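Local coordinates for protein ethylbenzene dehydrogenase beta-subunit (Aromatoleum aromaticum, PDB 2IVF) that probably relays electrons, as the ferredoxin-like iron-sulfur subunit of a heme-containing dehydrogenase, through one 3Fe-4S and three 4Fe-4S clusters, at residues D67-G72 / A262-G267; H99-Y104 / Q109-H114; K138-F143 / R279-D284; Y215-I218 / N224-N227. All coordinates share one frame; numbering follows the deposited sequence.

Contact 4 is buried beside an iron-sulfur cluster, whereas contacts 1, 2 and 3 are only partly buried. No two contacts share a helix or strand. Contacts 1 and 4 flank the middle of the chain from opposite sides, their centres about 25 Å apart. Contact 2 stands at the far end of an arm, its centre about 35 Å from that of the chain, and contact 3 is also peripheral, at about 28 Å; both touch the alpha-subunit, as contact 4 does through its first helix. Chemistry varies with place: a tyrosine meets a loop in contact 1, aromatic and aliphatic groups pack in contact 2, an amide pairs with a backbone in contact 3, and cysteine holds iron in contact 4.

Contact 1 (D67-G72 / A262-G267); sequences DYERKG and AEYGTG
Tyr264 reaches across to the short 3-10 turn at 68-70 and presses its phenol end against the root of Glu69. The tight part is here: the hydroxyl OH lies 3.6 Å from Glu69 CG and almost as near to CB, with the glutamate chain crossing the phenol at about a right angle. Tyr264 has CG anti to its carbonyl carbon (chi1 -63°), which leaves the ring directed toward the other loop. The carboxylate of Glu69 is not used on the tyrosine; its OE2 bonds to His261, whose ring also stacks on Tyr264.

Packing thins beside this. Tyr68, buried and in cation-pi contact with Arg149, meets the edge of the Tyr264 ring at 4.4 Å between the two CE2 atoms, a distance of loose apolar contact. On the wet side a water in the plane of the Tyr264 ring donates to Glu69 O at 3.2 Å. It also lies 2.5 Å from Tyr264 OH, so short that its exact position is doubtful. With 91 Å² buried in all, this is a light, water-bridged meeting of 3-10 turns in two loops of a ferredoxin-like iron-sulfur subunit, with the side chain of Tyr264 about 8 Å from a 4Fe-4S cluster.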
loop_
_atom_site.group_PDB
_atom_site.type_symbol
_atom_site.label_atom_id
_atom_site.label_comp_id
_atom_site.label_asym_id
_atom_site.label_seq_id
_atom_site.Cartn_x
_atom_site.Cartn_y
_atom_site.Cartn_z
ATOM N N ASP B 67 8.155 7.534 -21.578
ATOM C CA ASP B 67 8.975 7.323 -22.727
ATOM C C ASP B 67 10.210 8.183 -22.667
ATOM O O ASP B 67 10.668 8.610 -23.684
ATOM C CB ASP B 67 8.178 7.546 -24.023
ATOM C CG ASP B 67 7.188 6.413 -24.301
ATOM O OD1 ASP B 67 7.397 5.309 -23.792
ATOM O OD2 ASP B 67 6.213 6.628 -25.038
ATOM N N TYR B 68 10.759 8.418 -21.479
ATOM C CA TYR B 68 11.985 9.258 -21.351
ATOM C C TYR B 68 13.150 8.749 -22.216
ATOM O O TYR B 68 14.030 9.519 -22.680
ATOM C CB TYR B 68 12.412 9.340 -19.883
ATOM C CG TYR B 68 13.281 8.210 -19.350
ATOM C CD1 TYR B 68 12.734 7.067 -18.790
ATOM C CD2 TYR B 68 14.669 8.294 -19.421
ATOM C CE1 TYR B 68 13.529 6.047 -18.294
ATOM C CE2 TYR B 68 15.473 7.304 -18.943
ATOM C CZ TYR B 68 14.911 6.173 -18.366
ATOM O OH TYR B 68 15.750 5.218 -17.901
ATOM N N GLU B 69 13.161 7.434 -22.422
ATOM C CA GLU B 69 14.218 6.750 -23.205
ATOM C C GLU B 69 14.085 7.025 -24.667
ATOM O O GLU B 69 14.982 6.662 -25.448
ATOM C CB GLU B 69 14.191 5.214 -22.934
ATOM C CG GLU B 69 14.476 4.864 -21.529
ATOM C CD GLU B 69 14.126 3.419 -21.133
ATOM O OE1 GLU B 69 12.993 3.023 -21.383
ATOM O OE2 GLU B 69 14.984 2.698 -20.545
ATOM N N ARG B 70 12.984 7.663 -25.064
ATOM C CA ARG B 70 12.807 8.097 -26.448
ATOM C C ARG B 70 12.987 9.602 -26.634
ATOM O O ARG B 70 12.793 10.090 -27.726
ATOM C CB ARG B 70 11.406 7.736 -26.927
ATOM C CG ARG B 70 11.077 6.272 -26.768
ATOM C CD ARG B 70 10.125 5.805 -27.842
ATOM N NE ARG B 70 10.350 4.373 -28.064
ATOM C CZ ARG B 70 9.417 3.420 -27.960
ATOM N NH1 ARG B 70 8.145 3.719 -27.661
ATOM N NH2 ARG B 70 9.762 2.147 -28.174
ATOM N N LYS B 71 13.330 10.330 -25.589
ATOM C CA LYS B 71 13.262 11.780 -25.637
ATOM C C LYS B 71 14.623 12.482 -25.821
ATOM O O LYS B 71 14.745 13.703 -25.623
ATOM C CB LYS B 71 12.457 12.308 -24.474
ATOM C CG LYS B 71 10.955 11.945 -24.598
ATOM C CD LYS B 71 10.143 12.552 -23.451
ATOM C CE LYS B 71 8.649 12.507 -23.727
ATOM N NZ LYS B 71 8.211 11.243 -24.313
ATOM N N GLY B 72 15.643 11.715 -26.187
ATOM C CA GLY B 72 16.912 12.306 -26.576
ATOM C C GLY B 72 17.703 12.935 -25.440
ATOM O O GLY B 72 17.492 12.620 -24.282
ATOM N N ALA B 262 24.471 4.092 -19.112
ATOM C CA ALA B 262 25.783 4.740 -19.215
ATOM C C ALA B 262 26.079 5.182 -20.655
ATOM O O ALA B 262 26.924 6.080 -20.871
ATOM C CB ALA B 262 26.859 3.805 -18.725
ATOM N N GLU B 263 25.435 4.527 -21.637
ATOM C CA GLU B 263 25.629 4.891 -23.048
ATOM C C GLU B 263 25.108 6.278 -23.383
ATOM O O GLU B 263 25.442 6.810 -24.428
ATOM C CB GLU B 263 25.051 3.871 -24.037
ATOM C CG GLU B 263 23.553 3.843 -24.156
ATOM C CD GLU B 263 22.860 3.122 -23.014
ATOM O OE1 GLU B 263 23.512 2.693 -22.029
ATOM O OE2 GLU B 263 21.632 2.954 -23.120
ATOM N N TYR B 264 24.313 6.858 -22.495
ATOM C CA TYR B 264 23.902 8.248 -22.630
ATOM C C TYR B 264 25.015 9.265 -22.395
ATOM O O TYR B 264 24.818 10.481 -22.646
ATOM C CB TYR B 264 22.720 8.556 -21.720
ATOM C CG TYR B 264 21.433 7.801 -21.980
ATOM C CD1 TYR B 264 21.238 7.014 -23.110
ATOM C CD2 TYR B 264 20.389 7.917 -21.106
ATOM C CE1 TYR B 264 20.029 6.346 -23.317
ATOM C CE2 TYR B 264 19.204 7.262 -21.302
ATOM C CZ TYR B 264 19.020 6.484 -22.415
ATOM O OH TYR B 264 17.805 5.826 -22.566
ATOM N N GLY B 265 26.186 8.799 -21.952
ATOM C CA GLY B 265 27.404 9.617 -21.978
ATOM C C GLY B 265 27.630 10.570 -20.822
ATOM O O GLY B 265 28.593 11.353 -20.844
ATOM N N THR B 266 26.797 10.487 -19.795
ATOM C CA THR B 266 26.842 11.452 -18.714
ATOM C C THR B 266 27.591 10.991 -17.466
ATOM O O THR B 266 27.854 11.808 -16.600
ATOM C CB THR B 266 25.430 11.874 -18.281
ATOM O OG1 THR B 266 24.760 10.796 -17.612
ATOM C CG2 THR B 266 24.600 12.325 -19.497
ATOM N N GLY B 267 27.962 9.719 -17.378
ATOM C CA GLY B 267 28.639 9.234 -16.177
ATOM C C GLY B 267 27.746 9.344 -14.951
ATOM O O GLY B 267 28.065 10.025 -13.968
HETATM O O HOH W 1 17.339 4.625 -24.750
#

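Contact 2 (H99-Y104 / Q109-H114); sequences HKEVFY and QTVHFH
His99 and Phe113 join the two limbs of a helix-and-loop element at the far end of an arm, where helix 99-104 is backed by the 109-114 segment, extended from Val111 on, returning along it. Their rings form an edge-to-face (T-shaped) pair, with centroids 4.7 Å apart and planes at 68°. Phe113 presents its CE1 corner over the middle of the imidazole, 3.4 Å from His99 NE2. With CG anti to the backbone N (chi1 -171°), Phe113 swings its ring toward the start of the helix.

Farther along, Val102 bears on the backbone of the other limb: its CG2 lies 3.3 Å from His112 C and 4.2 Å from Phe113 CB. Val111 replies with its own CG2, which sits 3.6 Å from Glu101 O and 3.9 Å from Val102 CA, laying a methyl group against the helix backbone. At the outer margin a water donates to Glu101 OE1 at 2.8 Å and lies 3.1 Å from His114 NE2, in the plane of that ring. The carboxylate also forms a salt bridge to Lys107 between the limbs.

His99 NE2 donates to Thr860 O of the alpha-subunit, which probably helps to fix the rotation of the ring offering its face to Phe113. Apolar and aromatic contact thus closes the inner side, while the polar ends tie the arm's tip to the neighbouring subunit and to water.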
loop_
_atom_site.group_PDB
_atom_site.type_symbol
_atom_site.label_atom_id
_atom_site.label_comp_id
_atom_site.label_asym_id
_atom_site.label_seq_id
_atom_site.Cartn_x
_atom_site.Cartn_y
_atom_site.Cartn_z
ATOM N N HIS B 99 -13.907 15.179 -4.459
ATOM C CA HIS B 99 -14.528 14.859 -3.181
ATOM C C HIS B 99 -15.858 15.553 -2.962
ATOM O O HIS B 99 -16.863 14.887 -2.684
ATOM C CB HIS B 99 -13.622 15.241 -2.006
ATOM C CG HIS B 99 -12.271 14.622 -2.037
ATOM N ND1 HIS B 99 -11.252 15.113 -2.824
ATOM C CD2 HIS B 99 -11.751 13.591 -1.337
ATOM C CE1 HIS B 99 -10.164 14.397 -2.611
ATOM N NE2 HIS B 99 -10.447 13.458 -1.725
ATOM N N LYS B 100 -15.880 16.899 -3.101
ATOM C CA LYS B 100 -17.121 17.670 -2.887
ATOM C C LYS B 100 -18.264 17.144 -3.755
ATOM O O LYS B 100 -19.364 16.927 -3.270
ATOM C CB LYS B 100 -16.940 19.185 -3.173
ATOM C CG LYS B 100 -18.143 20.058 -2.702
ATOM C CD LYS B 100 -17.953 21.590 -2.958
ATOM C CE LYS B 100 -19.252 22.335 -2.990
ATOM N NZ LYS B 100 -19.075 23.830 -3.267
ATOM N N GLU B 101 -17.970 16.907 -5.033
ATOM C CA GLU B 101 -18.963 16.456 -5.997
ATOM C C GLU B 101 -19.614 15.138 -5.579
ATOM O O GLU B 101 -20.826 14.957 -5.689
ATOM C CB GLU B 101 -18.308 16.282 -7.382
ATOM C CG GLU B 101 -19.301 16.071 -8.454
ATOM C CD GLU B 101 -18.696 15.975 -9.824
ATOM O OE1 GLU B 101 -17.605 15.398 -9.977
ATOM O OE2 GLU B 101 -19.370 16.461 -10.765
ATOM N N VAL B 102 -18.786 14.213 -5.117
ATOM C CA VAL B 102 -19.247 12.884 -4.703
ATOM C C VAL B 102 -19.986 12.906 -3.342
ATOM O O VAL B 102 -20.993 12.216 -3.159
ATOM C CB VAL B 102 -18.093 11.893 -4.694
ATOM C CG1 VAL B 102 -18.581 10.530 -4.195
ATOM C CG2 VAL B 102 -17.471 11.794 -6.083
ATOM N N PHE B 103 -19.541 13.739 -2.394
ATOM C CA PHE B 103 -20.086 13.647 -1.023
ATOM C C PHE B 103 -21.230 14.573 -0.701
ATOM O O PHE B 103 -22.076 14.258 0.136
ATOM C CB PHE B 103 -18.953 13.919 -0.014
ATOM C CG PHE B 103 -17.724 13.089 -0.221
ATOM C CD1 PHE B 103 -17.781 11.809 -0.777
ATOM C CD2 PHE B 103 -16.490 13.558 0.215
ATOM C CE1 PHE B 103 -16.638 11.042 -0.910
ATOM C CE2 PHE B 103 -15.338 12.786 0.057
ATOM C CZ PHE B 103 -15.398 11.537 -0.514
ATOM N N TYR B 104 -21.242 15.752 -1.319
ATOM C CA TYR B 104 -22.014 16.863 -0.785
ATOM C C TYR B 104 -22.948 17.541 -1.770
ATOM O O TYR B 104 -23.692 18.449 -1.366
ATOM C CB TYR B 104 -21.041 17.927 -0.248
ATOM C CG TYR B 104 -20.099 17.384 0.796
ATOM C CD1 TYR B 104 -20.603 16.759 1.925
ATOM C CD2 TYR B 104 -18.738 17.533 0.686
ATOM C CE1 TYR B 104 -19.789 16.262 2.877
ATOM C CE2 TYR B 104 -17.892 17.020 1.652
ATOM C CZ TYR B 104 -18.454 16.391 2.764
ATOM O OH TYR B 104 -17.669 15.863 3.750
ATOM N N GLN B 109 -25.627 8.545 -6.730
ATOM C CA GLN B 109 -24.709 7.630 -7.405
ATOM C C GLN B 109 -24.417 8.011 -8.871
ATOM O O GLN B 109 -23.797 7.234 -9.583
ATOM C CB GLN B 109 -25.250 6.198 -7.336
ATOM C CG GLN B 109 -25.136 5.562 -5.963
ATOM C CD GLN B 109 -25.984 6.274 -4.941
ATOM O OE1 GLN B 109 -27.186 6.314 -5.073
ATOM N NE2 GLN B 109 -25.353 6.849 -3.923
ATOM N N THR B 110 -24.811 9.199 -9.291
ATOM C CA THR B 110 -24.603 9.638 -10.677
ATOM C C THR B 110 -23.206 10.138 -10.942
ATOM O O THR B 110 -22.866 10.449 -12.084
ATOM C CB THR B 110 -25.609 10.698 -11.103
ATOM O OG1 THR B 110 -25.315 11.971 -10.497
ATOM C CG2 THR B 110 -27.016 10.210 -10.774
ATOM N N VAL B 111 -22.413 10.245 -9.876
ATOM C CA VAL B 111 -21.041 10.634 -9.986
ATOM C C VAL B 111 -20.287 9.703 -9.046
ATOM O O VAL B 111 -20.870 9.098 -8.165
ATOM C CB VAL B 111 -20.857 12.122 -9.616
ATOM C CG1 VAL B 111 -21.780 13.017 -10.505
ATOM C CG2 VAL B 111 -21.164 12.377 -8.112
ATOM N N HIS B 112 -18.996 9.550 -9.267
ATOM C CA HIS B 112 -18.171 8.719 -8.394
ATOM C C HIS B 112 -16.876 9.410 -8.253
ATOM O O HIS B 112 -16.594 10.335 -8.980
ATOM C CB HIS B 112 -17.965 7.300 -8.984
ATOM C CG HIS B 112 -17.374 7.296 -10.355
ATOM N ND1 HIS B 112 -16.061 6.932 -10.607
ATOM C CD2 HIS B 112 -17.915 7.606 -11.553
ATOM C CE1 HIS B 112 -15.828 7.017 -11.903
ATOM N NE2 HIS B 112 -16.932 7.441 -12.496
ATOM N N PHE B 113 -16.085 8.959 -7.296
ATOM C CA PHE B 113 -14.781 9.512 -7.012
ATOM C C PHE B 113 -13.779 9.099 -8.079
ATOM O O PHE B 113 -13.582 7.909 -8.314
ATOM C CB PHE B 113 -14.309 8.998 -5.619
ATOM C CG PHE B 113 -13.076 9.681 -5.123
ATOM C CD1 PHE B 113 -13.160 10.960 -4.572
ATOM C CD2 PHE B 113 -11.838 9.090 -5.256
ATOM C CE1 PHE B 113 -12.032 11.581 -4.117
ATOM C CE2 PHE B 113 -10.690 9.733 -4.819
ATOM C CZ PHE B 113 -10.794 10.991 -4.248
ATOM N N HIS B 114 -13.147 10.075 -8.739
ATOM C CA HIS B 114 -12.286 9.733 -9.816
ATOM C C HIS B 114 -11.343 10.891 -10.119
ATOM O O HIS B 114 -11.598 12.026 -9.707
ATOM C CB HIS B 114 -13.164 9.408 -11.026
ATOM C CG HIS B 114 -13.737 10.615 -11.669
ATOM N ND1 HIS B 114 -12.989 11.461 -12.465
ATOM C CD2 HIS B 114 -14.980 11.142 -11.615
ATOM C CE1 HIS B 114 -13.760 12.448 -12.886
ATOM N NE2 HIS B 114 -14.972 12.280 -12.382
HETATM O O HOH W 2 -17.647 13.889 -12.343
#

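Contact 3 (K138-F143 / R279-D284); sequences KWPNPF and RGFGED
Asn141 and Phe281 bury the most surface here, and they meet through a side-chain amide laid against a backbone. The Asn141 carboxamide pairs with both peptide groups of Phe281: Phe281 N donates to Asn141 OD1 at 2.8 Å, nearly straight at 163°, and Asn141 ND2 donates to Phe281 O at 2.9 Å. The first bond lies in the carbonyl plane of the amide, on a lone pair. The second is more bent, 149° at the hydrogen, and its donor is tilted from the plane of the Phe281 carbonyl. Asn141 carries CG anti to its carbonyl carbon (chi1 -68°), which directs the amide at strand 279-281. Gly280 makes way for it, since OD1 comes within 3.2 Å of Gly280 CA.

Pro140 is the third contributor. It follows a cis peptide bond in a type VI turn closed by Asn141 N and Lys138 O, 2.8 Å apart. Its carbonyl oxygen lies near the plane of the Phe281 ring, 3.5 Å from CD2 at the edge, and the same CD2 rests 4.2 Å from Pro140 CB. Arg292 packs against both Asn141 and Phe281, and His295 of the alpha-subunit touches Phe281.

The start of strand 141-149 is therefore joined to strand 279-281 by an amide standing in for a neighbouring peptide, not by a direct backbone ladder. The N-H and the carbonyl of Phe281 are satisfied together, and the two-point grip holds the Asn141 amide against rotation.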
loop_
_atom_site.group_PDB
_atom_site.type_symbol
_atom_site.label_atom_id
_atom_site.label_comp_id
_atom_site.label_asym_id
_atom_site.label_seq_id
_atom_site.Cartn_x
_atom_site.Cartn_y
_atom_site.Cartn_z
ATOM N N LYS B 138 5.813 -13.084 -21.611
ATOM C CA LYS B 138 4.644 -13.770 -22.106
ATOM C C LYS B 138 4.410 -14.908 -21.121
ATOM O O LYS B 138 5.362 -15.587 -20.726
ATOM C CB LYS B 138 4.902 -14.336 -23.502
ATOM C CG LYS B 138 3.593 -14.785 -24.155
ATOM C CD LYS B 138 3.754 -15.472 -25.502
ATOM C CE LYS B 138 2.602 -16.452 -25.713
ATOM N NZ LYS B 138 2.597 -17.063 -27.085
ATOM N N TRP B 139 3.156 -15.085 -20.726
ATOM C CA TRP B 139 2.751 -16.214 -19.893
ATOM C C TRP B 139 3.218 -17.530 -20.475
ATOM O O TRP B 139 3.014 -17.776 -21.670
ATOM C CB TRP B 139 1.231 -16.233 -19.754
ATOM C CG TRP B 139 0.818 -17.250 -18.745
ATOM C CD1 TRP B 139 0.473 -18.520 -18.963
ATOM C CD2 TRP B 139 0.839 -17.060 -17.334
ATOM N NE1 TRP B 139 0.221 -19.157 -17.775
ATOM C CE2 TRP B 139 0.458 -18.273 -16.749
ATOM C CE3 TRP B 139 1.110 -15.974 -16.519
ATOM C CZ2 TRP B 139 0.326 -18.426 -15.370
ATOM C CZ3 TRP B 139 1.002 -16.128 -15.137
ATOM C CH2 TRP B 139 0.633 -17.354 -14.585
ATOM N N PRO B 140 3.791 -18.447 -19.639
ATOM C CA PRO B 140 3.967 -18.484 -18.175
ATOM C C PRO B 140 5.260 -17.885 -17.642
ATOM O O PRO B 140 5.652 -18.160 -16.490
ATOM C CB PRO B 140 3.917 -19.984 -17.891
ATOM C CG PRO B 140 4.604 -20.584 -19.071
ATOM C CD PRO B 140 4.237 -19.713 -20.252
ATOM N N ASN B 141 5.913 -17.083 -18.483
ATOM C CA ASN B 141 7.146 -16.394 -18.174
ATOM C C ASN B 141 7.051 -14.881 -18.227
ATOM O O ASN B 141 7.915 -14.223 -18.807
ATOM C CB ASN B 141 8.273 -16.835 -19.120
ATOM C CG ASN B 141 8.688 -18.258 -18.896
ATOM O OD1 ASN B 141 9.014 -18.612 -17.779
ATOM N ND2 ASN B 141 8.600 -19.107 -19.949
ATOM N N PRO B 142 6.056 -14.298 -17.544
ATOM C CA PRO B 142 6.032 -12.851 -17.466
ATOM C C PRO B 142 7.241 -12.409 -16.601
ATOM O O PRO B 142 7.749 -13.180 -15.808
ATOM C CB PRO B 142 4.693 -12.565 -16.763
ATOM C CG PRO B 142 4.506 -13.749 -15.864
ATOM C CD PRO B 142 5.002 -14.912 -16.707
ATOM N N PHE B 143 7.745 -11.207 -16.806
ATOM C CA PHE B 143 8.736 -10.684 -15.877
ATOM C C PHE B 143 8.571 -9.190 -15.687
ATOM O O PHE B 143 8.075 -8.480 -16.564
ATOM C CB PHE B 143 10.113 -11.015 -16.362
ATOM C CG PHE B 143 10.460 -10.341 -17.618
ATOM C CD1 PHE B 143 10.144 -10.912 -18.839
ATOM C CD2 PHE B 143 11.074 -9.115 -17.593
ATOM C CE1 PHE B 143 10.480 -10.292 -20.018
ATOM C CE2 PHE B 143 11.413 -8.484 -18.819
ATOM C CZ PHE B 143 11.085 -9.064 -19.991
ATOM N N ARG B 279 13.090 -18.133 -11.668
ATOM C CA ARG B 279 13.364 -19.152 -12.640
ATOM C C ARG B 279 12.166 -19.242 -13.556
ATOM O O ARG B 279 11.019 -19.166 -13.091
ATOM C CB ARG B 279 13.564 -20.481 -11.958
ATOM C CG ARG B 279 14.947 -20.561 -11.216
ATOM C CD ARG B 279 14.953 -21.682 -10.208
ATOM N NE ARG B 279 14.800 -22.958 -10.860
ATOM C CZ ARG B 279 14.565 -24.094 -10.221
ATOM N NH1 ARG B 279 14.548 -24.124 -8.909
ATOM N NH2 ARG B 279 14.412 -25.198 -10.889
ATOM N N GLY B 280 12.439 -19.419 -14.840
ATOM C CA GLY B 280 11.389 -19.541 -15.838
ATOM C C GLY B 280 11.076 -20.980 -16.182
ATOM O O GLY B 280 11.779 -21.944 -15.806
ATOM N N PHE B 281 10.029 -21.109 -16.974
ATOM C CA PHE B 281 9.620 -22.385 -17.506
ATOM C C PHE B 281 10.109 -22.510 -18.924
ATOM O O PHE B 281 10.136 -21.515 -19.639
ATOM C CB PHE B 281 8.103 -22.438 -17.467
ATOM C CG PHE B 281 7.592 -22.347 -16.104
ATOM C CD1 PHE B 281 7.504 -23.482 -15.320
ATOM C CD2 PHE B 281 7.223 -21.129 -15.584
ATOM C CE1 PHE B 281 7.055 -23.361 -14.008
ATOM C CE2 PHE B 281 6.768 -21.007 -14.290
ATOM C CZ PHE B 281 6.663 -22.119 -13.515
ATOM N N GLY B 282 10.483 -23.725 -19.325
ATOM C CA GLY B 282 10.970 -23.975 -20.664
ATOM C C GLY B 282 9.862 -24.121 -21.674
ATOM O O GLY B 282 8.647 -24.117 -21.325
ATOM N N GLU B 283 10.278 -24.378 -22.909
ATOM C CA GLU B 283 9.335 -24.600 -24.031
ATOM C C GLU B 283 8.470 -25.818 -23.775
ATOM O O GLU B 283 7.323 -25.913 -24.297
ATOM C CB GLU B 283 10.098 -24.790 -25.341
ATOM C CG GLU B 283 10.799 -23.525 -25.773
ATOM C CD GLU B 283 11.579 -23.738 -27.040
ATOM O OE1 GLU B 283 11.990 -24.903 -27.311
ATOM O OE2 GLU B 283 11.751 -22.723 -27.754
ATOM N N ASP B 284 9.002 -26.742 -22.967
ATOM C CA ASP B 284 8.248 -27.925 -22.588
ATOM C C ASP B 284 7.311 -27.758 -21.430
ATOM O O ASP B 284 6.631 -28.690 -21.052
ATOM C CB ASP B 284 9.183 -29.100 -22.323
ATOM C CG ASP B 284 10.107 -28.877 -21.153
ATOM O OD1 ASP B 284 10.065 -27.817 -20.495
ATOM O OD2 ASP B 284 10.892 -29.801 -20.908
#

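Contact 4 (Y215-I218 / N224-N227); sequences YPRI and NACN. With SF4 (iron/sulfur cluster), chain U.
Arg217 and Ala225 meet beside a 4Fe-4S cluster, in the ferredoxin-type pocket that Cys226 completes together with Cys38, Cys211 and Cys214. The guanidinium lies with one face over the alanine: CB sits above its centre, 3.9 Å from Arg217 CZ, and Arg217 NH2 comes 3.7 Å from Ala225 CA. A bend at chi3 (62°) turns the group across the start of the second helix. It is held there by polar partners at its rim, NE donating to Ala223 O and NH1 forming a salt bridge with Glu107 of the alpha-subunit, so that the arginine covers this helix while reaching into the subunit interface.

Next to it along the helix, Ile218 sets CG2 against the backbone of Asn224, 3.9 Å from Asn224 N. That N-H is buried and finds no partner in the model.

Asn224 stands at the N-cap position without a capping bond from its side chain. Its amide turns to the cluster, ND2 lying 3.3 Å from the sulfide S2, while OD1 receives a weak bond from Asn227 ND2. The two ND2 atoms lie close without bonding, and Asn227 ND2 is also bonded to Thr21. Cys226 binds the iron FE3 through SG at 2.3 Å. The sulfur lies between the backbone N and the carbonyl carbon (chi1 61°), facing the cluster, and the methyl group of Ala225 rests 3.9 Å from the sulfide S1.

Three cysteines from one part of the chain, Cys211, Cys214 and Cys226, with a fourth, Cys38, from far earlier, while Cys230 serves the neighbouring cluster: this crossed arrangement is characteristic of the bacterial 2[4Fe-4S] ferredoxin fold.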
loop_
_atom_site.group_PDB
_atom_site.type_symbol
_atom_site.label_atom_id
_atom_site.label_comp_id
_atom_site.label_asym_id
_atom_site.label_seq_id
_atom_site.Cartn_x
_atom_site.Cartn_y
_atom_site.Cartn_z
ATOM N N TYR B 215 20.285 18.217 -0.027
ATOM C CA TYR B 215 21.472 18.774 0.559
ATOM C C TYR B 215 21.248 19.425 1.924
ATOM O O TYR B 215 22.180 19.427 2.727
ATOM C CB TYR B 215 22.223 19.736 -0.386
ATOM C CG TYR B 215 21.488 21.011 -0.753
ATOM C CD1 TYR B 215 21.488 22.114 0.104
ATOM C CD2 TYR B 215 20.829 21.143 -1.971
ATOM C CE1 TYR B 215 20.832 23.291 -0.230
ATOM C CE2 TYR B 215 20.146 22.347 -2.320
ATOM C CZ TYR B 215 20.163 23.408 -1.438
ATOM O OH TYR B 215 19.521 24.603 -1.734
ATOM N N PRO B 216 20.067 20.024 2.175
ATOM C CA PRO B 216 19.841 20.552 3.533
ATOM C C PRO B 216 20.001 19.468 4.632
ATOM O O PRO B 216 20.446 19.739 5.754
ATOM C CB PRO B 216 18.387 21.015 3.455
ATOM C CG PRO B 216 18.230 21.405 2.035
ATOM C CD PRO B 216 18.876 20.274 1.337
ATOM N N ARG B 217 19.650 18.249 4.283
ATOM C CA ARG B 217 19.761 17.126 5.229
ATOM C C ARG B 217 21.181 16.580 5.280
ATOM O O ARG B 217 21.764 16.437 6.362
ATOM C CB ARG B 217 18.843 15.990 4.815
ATOM C CG ARG B 217 17.394 16.279 5.088
ATOM C CD ARG B 217 16.517 15.307 4.411
ATOM N NE ARG B 217 16.680 13.881 4.838
ATOM C CZ ARG B 217 15.821 13.191 5.609
ATOM N NH1 ARG B 217 14.726 13.734 6.077
ATOM N NH2 ARG B 217 16.040 11.916 5.892
ATOM N N ILE B 218 21.753 16.330 4.099
ATOM C CA ILE B 218 23.070 15.749 4.033
ATOM C C ILE B 218 24.149 16.686 4.636
ATOM O O ILE B 218 25.084 16.222 5.241
ATOM C CB ILE B 218 23.408 15.187 2.627
ATOM C CG1 ILE B 218 23.839 16.261 1.721
ATOM C CG2 ILE B 218 22.297 14.215 2.036
ATOM C CD1 ILE B 218 25.348 16.459 1.850
ATOM N N ASN B 224 19.837 11.311 2.759
ATOM C CA ASN B 224 18.738 11.772 1.920
ATOM C C ASN B 224 17.513 10.923 2.135
ATOM O O ASN B 224 17.620 9.735 2.423
ATOM C CB ASN B 224 19.163 11.787 0.475
ATOM C CG ASN B 224 19.623 10.433 -0.010
ATOM O OD1 ASN B 224 20.450 9.802 0.623
ATOM N ND2 ASN B 224 19.113 10.004 -1.164
ATOM N N ALA B 225 16.339 11.529 1.993
ATOM C CA ALA B 225 15.095 10.945 2.483
ATOM C C ALA B 225 14.702 9.670 1.703
ATOM O O ALA B 225 14.150 8.694 2.269
ATOM C CB ALA B 225 13.972 12.001 2.404
ATOM N N CYS B 226 14.918 9.681 0.398
ATOM C CA CYS B 226 14.488 8.535 -0.424
ATOM C C CYS B 226 15.301 7.285 -0.130
ATOM O O CYS B 226 14.812 6.164 -0.277
ATOM C CB CYS B 226 14.454 8.909 -1.905
ATOM S SG CYS B 226 16.066 9.392 -2.513
ATOM N N ASN B 227 16.556 7.493 0.276
ATOM C CA ASN B 227 17.395 6.427 0.752
ATOM C C ASN B 227 17.067 6.008 2.181
ATOM O O ASN B 227 16.990 4.835 2.468
ATOM C CB ASN B 227 18.852 6.834 0.648
ATOM C CG ASN B 227 19.375 6.789 -0.752
ATOM O OD1 ASN B 227 18.782 6.141 -1.643
ATOM N ND2 ASN B 227 20.544 7.413 -0.960
HETATM FE FE1 SF4 U . 16.705 13.693 -4.416
HETATM FE FE2 SF4 U . 14.265 13.753 -3.444
HETATM FE FE3 SF4 U . 15.833 11.621 -2.969
HETATM FE FE4 SF4 U . 16.376 13.925 -1.688
HETATM S S1 SF4 U . 14.500 12.632 -1.423
HETATM S S2 SF4 U . 17.895 12.635 -2.790
HETATM S S3 SF4 U . 15.770 15.495 -3.297
HETATM S S4 SF4 U . 14.989 12.341 -5.032
#